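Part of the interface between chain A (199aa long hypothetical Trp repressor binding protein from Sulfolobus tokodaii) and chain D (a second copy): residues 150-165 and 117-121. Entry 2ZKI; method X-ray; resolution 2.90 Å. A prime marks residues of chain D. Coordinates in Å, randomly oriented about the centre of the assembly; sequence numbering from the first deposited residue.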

# COMPACT_ATOMS: atom_id res chain seq x y z
N GLU A 150 -25.82 4.95 2.04
CA GLU A 150 -25.71 3.59 1.50
C GLU A 150 -24.32 2.97 1.72
O GLU A 150 -24.17 1.75 1.75
CB GLU A 150 -26.06 3.56 0.01
CG GLU A 150 -27.56 3.55 -0.30
CD GLU A 150 -28.26 4.89 -0.05
OE1 GLU A 150 -29.51 4.90 0.02
OE2 GLU A 150 -27.58 5.93 0.09
N LEU A 151 -23.31 3.83 1.87
CA LEU A 151 -21.93 3.39 2.09
C LEU A 151 -21.71 2.82 3.49
O LEU A 151 -20.83 1.97 3.70
CB LEU A 151 -20.94 4.53 1.81
CG LEU A 151 -20.60 4.77 0.33
CD1 LEU A 151 -20.08 6.18 0.11
CD2 LEU A 151 -19.60 3.74 -0.18
N PHE A 152 -22.51 3.28 4.45
CA PHE A 152 -22.56 2.67 5.78
C PHE A 152 -23.34 1.35 5.71
O PHE A 152 -22.95 0.37 6.34
CB PHE A 152 -23.26 3.61 6.77
CG PHE A 152 -22.52 4.90 7.04
CD1 PHE A 152 -21.45 4.94 7.93
CD2 PHE A 152 -22.92 6.08 6.42
CE1 PHE A 152 -20.78 6.14 8.19
CE2 PHE A 152 -22.26 7.29 6.67
CZ PHE A 152 -21.18 7.31 7.56
N GLN A 153 -24.43 1.36 4.94
CA GLN A 153 -25.41 0.27 4.93
C GLN A 153 -24.99 -0.98 4.16
O GLN A 153 -25.32 -2.10 4.57
CB GLN A 153 -26.74 0.77 4.36
CG GLN A 153 -27.47 1.77 5.25
CD GLN A 153 -28.68 2.41 4.56
OE1 GLN A 153 -28.94 2.17 3.38
NE2 GLN A 153 -29.41 3.22 5.31
N THR A 154 -24.27 -0.79 3.06
CA THR A 154 -23.95 -1.89 2.14
C THR A 154 -23.29 -3.08 2.83
O THR A 154 -22.40 -2.92 3.66
CB THR A 154 -23.09 -1.42 0.93
OG1 THR A 154 -22.82 -2.53 0.07
CG2 THR A 154 -21.78 -0.79 1.38
N THR A 155 -23.77 -4.28 2.50
CA THR A 155 -23.21 -5.52 3.00
C THR A 155 -22.59 -6.32 1.86
O THR A 155 -21.98 -7.37 2.07
CB THR A 155 -24.27 -6.39 3.72
OG1 THR A 155 -25.29 -6.77 2.79
CG2 THR A 155 -24.90 -5.64 4.89
N THR A 156 -22.76 -5.81 0.64
CA THR A 156 -22.27 -6.47 -0.56
C THR A 156 -21.02 -5.78 -1.11
O THR A 156 -19.91 -6.07 -0.67
CB THR A 156 -23.36 -6.59 -1.65
OG1 THR A 156 -24.06 -5.34 -1.76
CG2 THR A 156 -24.35 -7.69 -1.29
N GLY A 157 -21.20 -4.87 -2.07
CA GLY A 157 -20.09 -4.14 -2.68
C GLY A 157 -20.11 -2.66 -2.34
O GLY A 157 -21.15 -2.12 -1.96
N GLY A 158 -18.96 -2.01 -2.47
CA GLY A 158 -18.84 -0.59 -2.19
C GLY A 158 -18.15 -0.30 -0.88
O GLY A 158 -18.22 -1.09 0.07
N GLY A 159 -17.47 0.84 -0.82
CA GLY A 159 -16.72 1.25 0.37
C GLY A 159 -16.06 2.60 0.18
O GLY A 159 -16.21 3.21 -0.88
N PRO A 160 -15.31 3.06 1.19
CA PRO A 160 -14.69 4.39 1.15
C PRO A 160 -13.63 4.55 0.06
O PRO A 160 -13.42 5.65 -0.45
CB PRO A 160 -14.06 4.53 2.54
CG PRO A 160 -13.89 3.15 3.03
CD PRO A 160 -15.01 2.35 2.44
N TYR A 161 -12.97 3.45 -0.29
CA TYR A 161 -11.91 3.45 -1.29
C TYR A 161 -12.46 3.60 -2.71
O TYR A 161 -11.83 4.24 -3.56
CB TYR A 161 -11.07 2.18 -1.17
CG TYR A 161 -10.34 2.06 0.15
CD1 TYR A 161 -10.94 1.43 1.24
CD2 TYR A 161 -9.06 2.59 0.32
CE1 TYR A 161 -10.27 1.32 2.46
CE2 TYR A 161 -8.39 2.50 1.53
CZ TYR A 161 -9.00 1.86 2.60
OH TYR A 161 -8.34 1.76 3.81
N GLY A 162 -13.64 3.03 -2.95
CA GLY A 162 -14.31 3.14 -4.24
C GLY A 162 -15.50 2.20 -4.38
O GLY A 162 -15.75 1.36 -3.51
N ALA A 163 -16.23 2.34 -5.49
CA ALA A 163 -17.35 1.47 -5.80
C ALA A 163 -16.87 0.08 -6.20
O ALA A 163 -15.91 -0.06 -6.96
CB ALA A 163 -18.20 2.07 -6.91
N THR A 164 -17.52 -0.95 -5.66
CA THR A 164 -17.17 -2.33 -5.98
C THR A 164 -18.40 -3.20 -6.20
O THR A 164 -19.53 -2.77 -5.93
CB THR A 164 -16.30 -2.98 -4.87
OG1 THR A 164 -17.06 -3.09 -3.65
CG2 THR A 164 -15.02 -2.19 -4.60
N HIS A 165 -18.17 -4.41 -6.69
CA HIS A 165 -19.20 -5.44 -6.76
C HIS A 165 -18.70 -6.70 -6.08
O HIS A 165 -17.53 -7.08 -6.23
CB HIS A 165 -19.59 -5.74 -8.21
CG HIS A 165 -20.47 -6.94 -8.36
ND1 HIS A 165 -21.81 -6.93 -8.02
CD2 HIS A 165 -20.20 -8.19 -8.80
CE1 HIS A 165 -22.32 -8.13 -8.25
NE2 HIS A 165 -21.37 -8.91 -8.73
N SER D 117 -15.97 -2.50 11.05
CA SER D 117 -17.41 -2.42 11.29
C SER D 117 -18.22 -2.67 10.01
O SER D 117 -19.20 -3.40 10.02
CB SER D 117 -17.79 -1.06 11.89
OG SER D 117 -17.26 -0.91 13.20
N THR D 118 -17.78 -2.04 8.92
CA THR D 118 -18.47 -2.14 7.64
C THR D 118 -17.81 -3.21 6.76
O THR D 118 -16.75 -3.74 7.11
CB THR D 118 -18.55 -0.75 6.93
OG1 THR D 118 -19.24 -0.87 5.68
CG2 THR D 118 -17.16 -0.17 6.71
N VAL D 119 -18.42 -3.53 5.62
CA VAL D 119 -17.98 -4.64 4.77
C VAL D 119 -16.58 -4.47 4.15
O VAL D 119 -15.82 -5.43 4.07
CB VAL D 119 -19.05 -5.02 3.70
CG1 VAL D 119 -19.15 -3.95 2.60
CG2 VAL D 119 -18.77 -6.40 3.11
N HIS D 120 -16.26 -3.25 3.71
CA HIS D 120 -14.95 -3.00 3.10
C HIS D 120 -14.29 -1.75 3.68
O HIS D 120 -13.90 -0.84 2.95
CB HIS D 120 -15.09 -2.89 1.57
CG HIS D 120 -15.72 -4.08 0.92
ND1 HIS D 120 -16.81 -3.98 0.09
CD2 HIS D 120 -15.41 -5.40 0.98
CE1 HIS D 120 -17.14 -5.18 -0.34
NE2 HIS D 120 -16.31 -6.06 0.19
N GLY D 121 -14.14 -1.73 5.01
CA GLY D 121 -13.59 -0.57 5.70
C GLY D 121 -12.27 -0.79 6.41
O GLY D 121 -12.01 -0.18 7.45
O HOH W 1 -18.03 -0.84 3.26

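How does chain D begin its approach? Ser117′ stays out of contact, so the work starts at Thr118′, whose CA-to-CB bond points toward chain A. Its OG1 lies near the end of the helix 150-153, 3.8 Å from Leu151 O, but its hydrogen bond is to a water, at 2.7 Å from OG1 to the water oxygen. That water donates to Gly158 O at 3.2 Å and accepts from His120′ N at 3.0 Å. A small side chain with a hydroxyl suits this place, reaching the water that ties both backbones together.

What does Val119′ add? It brings a compact, nonpolar side chain against the loop that follows the helix. CG2 sits 3.5 Å from Thr155 O and CG1 3.6 Å from Thr154 O, while CG1 also comes within 4.3 Å of Thr154 CG2. The Thr154 hydroxyl is occupied within its own loop, donating from OG1 to Gly157 O at 2.7 Å.

Why is His120′ the centre of the contact? It has the largest area covered, 90 Å², and makes the only direct hydrogen bond between the stretches: ND1 donates to Gly158 O at 3.2 Å, with a nearly straight angle of 160°. Gly158 O lies at the ring edge, near its plane, where an N-H can reach it. CE1 comes 2.9 Å from Thr156 O, a close approach, and NE2 is satisfied elsewhere in the structure. Thr164 OG1 helps hold the receiving loop by accepting from Gly158 N at a very short 2.5 Å.

Where does the contact close? The backbone of His120′ packs beside Pro160, with O 3.4 Å from Pro160 CD, and lies at the edge of the Tyr161 ring. Glycine suits position 159: a CB built at ideal geometry on Gly159 would be tight against His120′ O and clash with Pro160 CD.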